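PDB 4L9P: CaaX farnesyltransferase beta subunit Ram1 from Aspergillus fumigatus, which probably transfers, together with the alpha subunit, a farnesyl group from farnesyl diphosphate to a cysteine near the C terminus of target proteins, binding zinc and the peptide substrate. Local coordinates for residues B[151-155]-B[176-180]; B[323-328]-B[460-464]. All blocks are in the same frame, centred on the assembly; numbering follows the deposited sequence.

Contact 1. Residues B[151-155]-B[176-180]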
loop_
_atom_site.group_PDB
_atom_site.type_symbol
_atom_site.label_atom_id
_atom_site.label_comp_id
_atom_site.label_asym_id
_atom_site.label_seq_id
_atom_site.Cartn_x
_atom_site.Cartn_y
_atom_site.Cartn_z
ATOM N N ARG B 151 1.701 -16.877 -7.999
ATOM C CA ARG B 151 2.690 -17.236 -9.018
ATOM C C ARG B 151 2.913 -16.091 -10.026
ATOM O O ARG B 151 4.039 -15.802 -10.372
ATOM C CB ARG B 151 2.386 -18.566 -9.671
ATOM C CG ARG B 151 2.794 -19.709 -8.718
ATOM C CD ARG B 151 2.611 -21.089 -9.364
ATOM N NE ARG B 151 3.385 -21.142 -10.616
ATOM C CZ ARG B 151 2.901 -21.419 -11.811
ATOM N NH1 ARG B 151 1.619 -21.767 -11.964
ATOM N NH2 ARG B 151 3.737 -21.417 -12.850
ATOM N N PRO B 152 1.854 -15.403 -10.474
ATOM C CA PRO B 152 2.161 -14.275 -11.399
ATOM C C PRO B 152 2.973 -13.191 -10.752
ATOM O O PRO B 152 3.855 -12.610 -11.443
ATOM C CB PRO B 152 0.775 -13.777 -11.830
ATOM C CG PRO B 152 -0.087 -15.072 -11.724
ATOM C CD PRO B 152 0.411 -15.746 -10.436
ATOM N N TRP B 153 2.700 -12.916 -9.465
ATOM C CA TRP B 153 3.567 -11.979 -8.749
ATOM C C TRP B 153 5.024 -12.420 -8.741
ATOM O O TRP B 153 5.938 -11.588 -8.885
ATOM C CB TRP B 153 3.147 -11.793 -7.308
ATOM C CG TRP B 153 2.009 -10.869 -7.073
ATOM C CD1 TRP B 153 0.858 -11.161 -6.392
ATOM C CD2 TRP B 153 1.962 -9.467 -7.360
ATOM N NE1 TRP B 153 0.087 -10.031 -6.281
ATOM C CE2 TRP B 153 0.730 -8.974 -6.876
ATOM C CE3 TRP B 153 2.853 -8.568 -7.950
ATOM C CZ2 TRP B 153 0.356 -7.640 -6.964
ATOM C CZ3 TRP B 153 2.457 -7.212 -8.059
ATOM C CH2 TRP B 153 1.237 -6.785 -7.554
ATOM N N MET B 154 5.293 -13.707 -8.509
ATOM C CA MET B 154 6.707 -14.160 -8.440
ATOM C C MET B 154 7.417 -13.959 -9.784
ATOM O O MET B 154 8.636 -13.690 -9.823
ATOM C CB MET B 154 6.788 -15.632 -7.992
ATOM C CG MET B 154 6.034 -15.822 -6.670
ATOM S SD MET B 154 5.672 -17.519 -6.271
ATOM C CE MET B 154 7.338 -17.859 -6.136
ATOM N N VAL B 155 6.660 -14.083 -10.872
ATOM C CA VAL B 155 7.239 -13.779 -12.202
ATOM C C VAL B 155 7.536 -12.281 -12.318
ATOM O O VAL B 155 8.658 -11.889 -12.665
ATOM C CB VAL B 155 6.288 -14.221 -13.344
ATOM C CG1 VAL B 155 6.889 -13.767 -14.688
ATOM C CG2 VAL B 155 6.111 -15.754 -13.303
ATOM N N VAL B 176 7.310 -16.722 -20.346
ATOM C CA VAL B 176 6.200 -15.882 -19.848
ATOM C C VAL B 176 4.877 -16.244 -20.559
ATOM O O VAL B 176 3.813 -16.372 -19.923
ATOM C CB VAL B 176 6.542 -14.398 -20.027
ATOM C CG1 VAL B 176 5.279 -13.510 -19.932
ATOM C CG2 VAL B 176 7.577 -13.987 -18.996
ATOM N N ILE B 177 4.956 -16.420 -21.876
ATOM C CA ILE B 177 3.766 -16.821 -22.643
ATOM C C ILE B 177 3.191 -18.146 -22.143
ATOM O O ILE B 177 1.982 -18.271 -21.945
ATOM C CB ILE B 177 4.064 -16.855 -24.173
ATOM C CG1 ILE B 177 4.348 -15.439 -24.674
ATOM C CG2 ILE B 177 2.898 -17.462 -24.951
ATOM C CD1 ILE B 177 5.010 -15.389 -26.027
ATOM N N SER B 178 4.059 -19.133 -21.953
ATOM C CA SER B 178 3.671 -20.450 -21.436
ATOM C C SER B 178 2.938 -20.255 -20.093
ATOM O O SER B 178 1.846 -20.794 -19.885
ATOM C CB SER B 178 4.927 -21.276 -21.197
ATOM O OG SER B 178 4.582 -22.530 -20.669
ATOM N N THR B 179 3.559 -19.477 -19.197
ATOM C CA THR B 179 3.034 -19.320 -17.869
ATOM C C THR B 179 1.662 -18.657 -17.888
ATOM O O THR B 179 0.754 -19.098 -17.205
ATOM C CB THR B 179 3.988 -18.416 -17.007
ATOM O OG1 THR B 179 5.296 -19.007 -16.982
ATOM C CG2 THR B 179 3.477 -18.273 -15.577
ATOM N N PHE B 180 1.504 -17.577 -18.638
ATOM C CA PHE B 180 0.250 -16.789 -18.497
ATOM C C PHE B 180 -0.869 -17.320 -19.405
ATOM O O PHE B 180 -2.041 -17.051 -19.188
ATOM C CB PHE B 180 0.533 -15.295 -18.680
ATOM C CG PHE B 180 1.359 -14.751 -17.548
ATOM C CD1 PHE B 180 0.983 -15.058 -16.248
ATOM C CD2 PHE B 180 2.500 -14.014 -17.747
ATOM C CE1 PHE B 180 1.742 -14.612 -15.169
ATOM C CE2 PHE B 180 3.239 -13.595 -16.709
ATOM C CZ PHE B 180 2.904 -13.897 -15.408
#
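Pro152 lies opposite Phe180 and Val155 opposite Val176 on two nearly antiparallel helical segments, whose axes run at 165° and approach to 11.4 Å. Such a spacing is too wide for backbone contact, so side chains bridge it, chiefly the Phe180 ring. The two helices, 151-164 and 173-183, follow each other in the chain and form an alpha-helical hairpin of the alpha-alpha toroid. Phe180 turns its CG anti to its own carbonyl carbon (chi1 -68°), which swings the ring toward helix 151-164. Pro152 meets it at the edge: Pro152 CB is 3.6 Å from Phe180 CE1, near the ring plane, and Pro152 CA lies in that plane. The side chains of Val155 and Phe180 run toward each other from opposite directions and meet with Val155 CB 4.0 Å from Phe180 CZ. One branch, Val155 CG1, stands 4.4 Å from Val176 CG2, and the other, Val155 CG2, 4.3 Å from Thr179 CG2. The Thr179 methyl also lies over one face of the neighbouring Phe180 ring, offset toward its rim. Arg151, bent at chi3, brings NH2 to 4.2 Å from Thr179 CG2, while NE and NH2 bond to Ala45 O and Leu44 O of the alpha subunit. Trp153, pointing away from 176-180, touches the bound farnesyl analogue and the peptide. No hydrogen bond joins the two segments. Cohesion across the hairpin is therefore apolar: Arg151 spends its bonds on the alpha subunit, and Thr179 divides its hydroxyl between Arg175 O of its own helix and Leu44 N of that subunit.

Contact 2. Residues B[323-328]-B[460-464]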
loop_
_atom_site.group_PDB
_atom_site.type_symbol
_atom_site.label_atom_id
_atom_site.label_comp_id
_atom_site.label_asym_id
_atom_site.label_seq_id
_atom_site.Cartn_x
_atom_site.Cartn_y
_atom_site.Cartn_z
ATOM N N CYS B 323 -3.117 9.736 -10.612
ATOM C CA CYS B 323 -2.293 10.212 -11.710
ATOM C C CYS B 323 -2.572 9.488 -13.029
ATOM O O CYS B 323 -2.042 9.921 -14.080
ATOM C CB CYS B 323 -0.785 10.116 -11.323
ATOM S SG CYS B 323 -0.416 11.330 -9.972
ATOM N N LEU B 324 -3.330 8.386 -13.037
ATOM C CA LEU B 324 -3.859 7.842 -14.290
ATOM C C LEU B 324 -5.101 8.590 -14.807
ATOM O O LEU B 324 -5.588 8.339 -15.940
ATOM C CB LEU B 324 -4.275 6.367 -14.047
ATOM C CG LEU B 324 -3.129 5.408 -13.911
ATOM C CD1 LEU B 324 -3.697 4.064 -13.535
ATOM C CD2 LEU B 324 -2.386 5.268 -15.237
ATOM N N LEU B 325 -5.634 9.494 -13.999
ATOM C CA LEU B 325 -6.860 10.206 -14.354
ATOM C C LEU B 325 -6.660 11.600 -14.927
ATOM O O LEU B 325 -7.603 12.180 -15.482
ATOM C CB LEU B 325 -7.817 10.301 -13.149
ATOM C CG LEU B 325 -8.057 8.945 -12.477
ATOM C CD1 LEU B 325 -8.968 9.140 -11.240
ATOM C CD2 LEU B 325 -8.643 7.918 -13.444
ATOM N N GLY B 326 -5.478 12.169 -14.747
ATOM C CA GLY B 326 -5.204 13.512 -15.278
ATOM C C GLY B 326 -3.852 13.946 -14.758
ATOM O O GLY B 326 -3.092 13.106 -14.227
ATOM N N ARG B 327 -3.525 15.231 -14.951
ATOM C CA ARG B 327 -2.210 15.716 -14.526
ATOM C C ARG B 327 -2.145 15.735 -13.010
ATOM O O ARG B 327 -3.111 16.090 -12.340
ATOM C CB ARG B 327 -2.028 17.131 -15.060
ATOM C CG ARG B 327 -1.904 17.131 -16.570
ATOM C CD ARG B 327 -1.676 18.522 -17.089
ATOM N NE ARG B 327 -1.209 18.485 -18.486
ATOM C CZ ARG B 327 -0.579 19.493 -19.122
ATOM N NH1 ARG B 327 -0.350 20.671 -18.529
ATOM N NH2 ARG B 327 -0.196 19.351 -20.391
ATOM N N PRO B 328 -0.985 15.377 -12.427
ATOM C CA PRO B 328 -0.867 15.330 -10.959
ATOM C C PRO B 328 -1.250 16.629 -10.255
ATOM O O PRO B 328 -1.956 16.639 -9.244
ATOM C CB PRO B 328 0.603 15.013 -10.747
ATOM C CG PRO B 328 0.984 14.207 -11.967
ATOM C CD PRO B 328 0.214 14.886 -13.115
ATOM N N ASP B 460 -7.224 10.268 -22.435
ATOM C CA ASP B 460 -7.601 9.755 -21.086
ATOM C C ASP B 460 -6.515 9.683 -19.970
ATOM O O ASP B 460 -6.684 10.148 -18.797
ATOM C CB ASP B 460 -8.112 8.311 -21.268
ATOM C CG ASP B 460 -8.712 8.129 -22.564
ATOM O OD1 ASP B 460 -9.919 8.580 -22.550
ATOM O OD2 ASP B 460 -7.947 7.639 -23.519
ATOM N N PHE B 461 -5.441 9.017 -20.371
ATOM C CA PHE B 461 -4.303 8.702 -19.561
ATOM C C PHE B 461 -3.125 9.474 -20.143
ATOM O O PHE B 461 -1.997 9.035 -19.986
ATOM C CB PHE B 461 -4.023 7.197 -19.694
ATOM C CG PHE B 461 -5.154 6.316 -19.208
ATOM C CD1 PHE B 461 -5.370 6.111 -17.839
ATOM C CD2 PHE B 461 -5.936 5.649 -20.089
ATOM C CE1 PHE B 461 -6.434 5.278 -17.360
ATOM C CE2 PHE B 461 -7.039 4.834 -19.638
ATOM C CZ PHE B 461 -7.248 4.585 -18.281
ATOM N N SER B 462 -3.344 10.632 -20.779
ATOM C CA SER B 462 -2.223 11.248 -21.494
ATOM C C SER B 462 -1.070 11.625 -20.566
ATOM O O SER B 462 0.106 11.379 -20.896
ATOM C CB SER B 462 -2.712 12.445 -22.336
ATOM O OG SER B 462 -1.669 13.044 -23.052
ATOM N N SER B 463 -1.394 12.172 -19.398
ATOM C CA SER B 463 -0.347 12.572 -18.482
ATOM C C SER B 463 0.461 11.360 -18.009
ATOM O O SER B 463 1.688 11.414 -17.868
ATOM C CB SER B 463 -0.996 13.309 -17.308
ATOM O OG SER B 463 -0.018 13.680 -16.350
ATOM N N ALA B 464 -0.220 10.245 -17.780
ATOM C CA ALA B 464 0.478 9.035 -17.299
ATOM C C ALA B 464 1.533 8.570 -18.262
ATOM O O ALA B 464 2.496 7.947 -17.849
ATOM C CB ALA B 464 -0.518 7.876 -17.075
HETATM O O HOH W 1 0.394 11.465 -14.517
HETATM O O HOH W 2 -3.034 10.435 -16.845
#
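The Phe461 ring presents its edge to Leu324: Leu324 CB lies in the ring plane, 4.0 Å from Phe461 CD1. The setting is a helix-to-helix turn of the alpha-alpha toroid, between helices 312-323 and 328-335, against which the loop joining strands 446-449 and 468-471 is laid. Leu324 O approaches the same ring atom obliquely, at 2.9 Å from Phe461 CD1, a close carbon-oxygen contact. Beyond the segments, Met258 and Ala262 of helix 251-263 and Arg509 of helix 502-513 also touch this side chain. The backbones come close, with CA atoms 5.4 Å apart both for Leu324 with Phe461 and for Arg327 with Ser463. Leu324 also sends its CD2 branch to 3.7 Å from Ala464 CB, so one leucine packs on both an aromatic and a methyl group. At the other end of the turn, Gly326 leaves helical geometry and Arg327 takes the N-cap position before the next helix. Ser463 fits here with OG anti to its backbone N (chi1 178°), placing the hydroxyl 3.5 Å from Pro328 CD and beside the CA and CG of Arg327. Its CB faces Gly326 O. No direct hydrogen bond crosses the contact, and the polar link is made by two waters. Both donate to the single carbonyl oxygen Cys323 O, which thus takes two water bonds. One of them also bonds to Ser463 OG, whereas the second accepts from the backbone of the loop, its oxygen 3.0 Å from Ala464 N.

From the N terminus, contact 1 comes first and closes a short loop: 20 residues separate its segments, 12 of them helical. Contact 2 opens well after that and spans 131 residues, so the two are in series and neither nest nor cross. The zinc ligands Asp365, Cys367 and His433 all fall within the span closed by contact 2. The centres of contact 1 and contact 2 lie about 28 Å apart, and the nearest atoms of contact 1 and contact 2 are about 13 Å apart. Contact 1 joins consecutive helices of the toroid beside the alpha subunit, whereas contact 2 brings a late inter-strand loop back to a much earlier helix turn, at a place no other protein chain of the assembly touches.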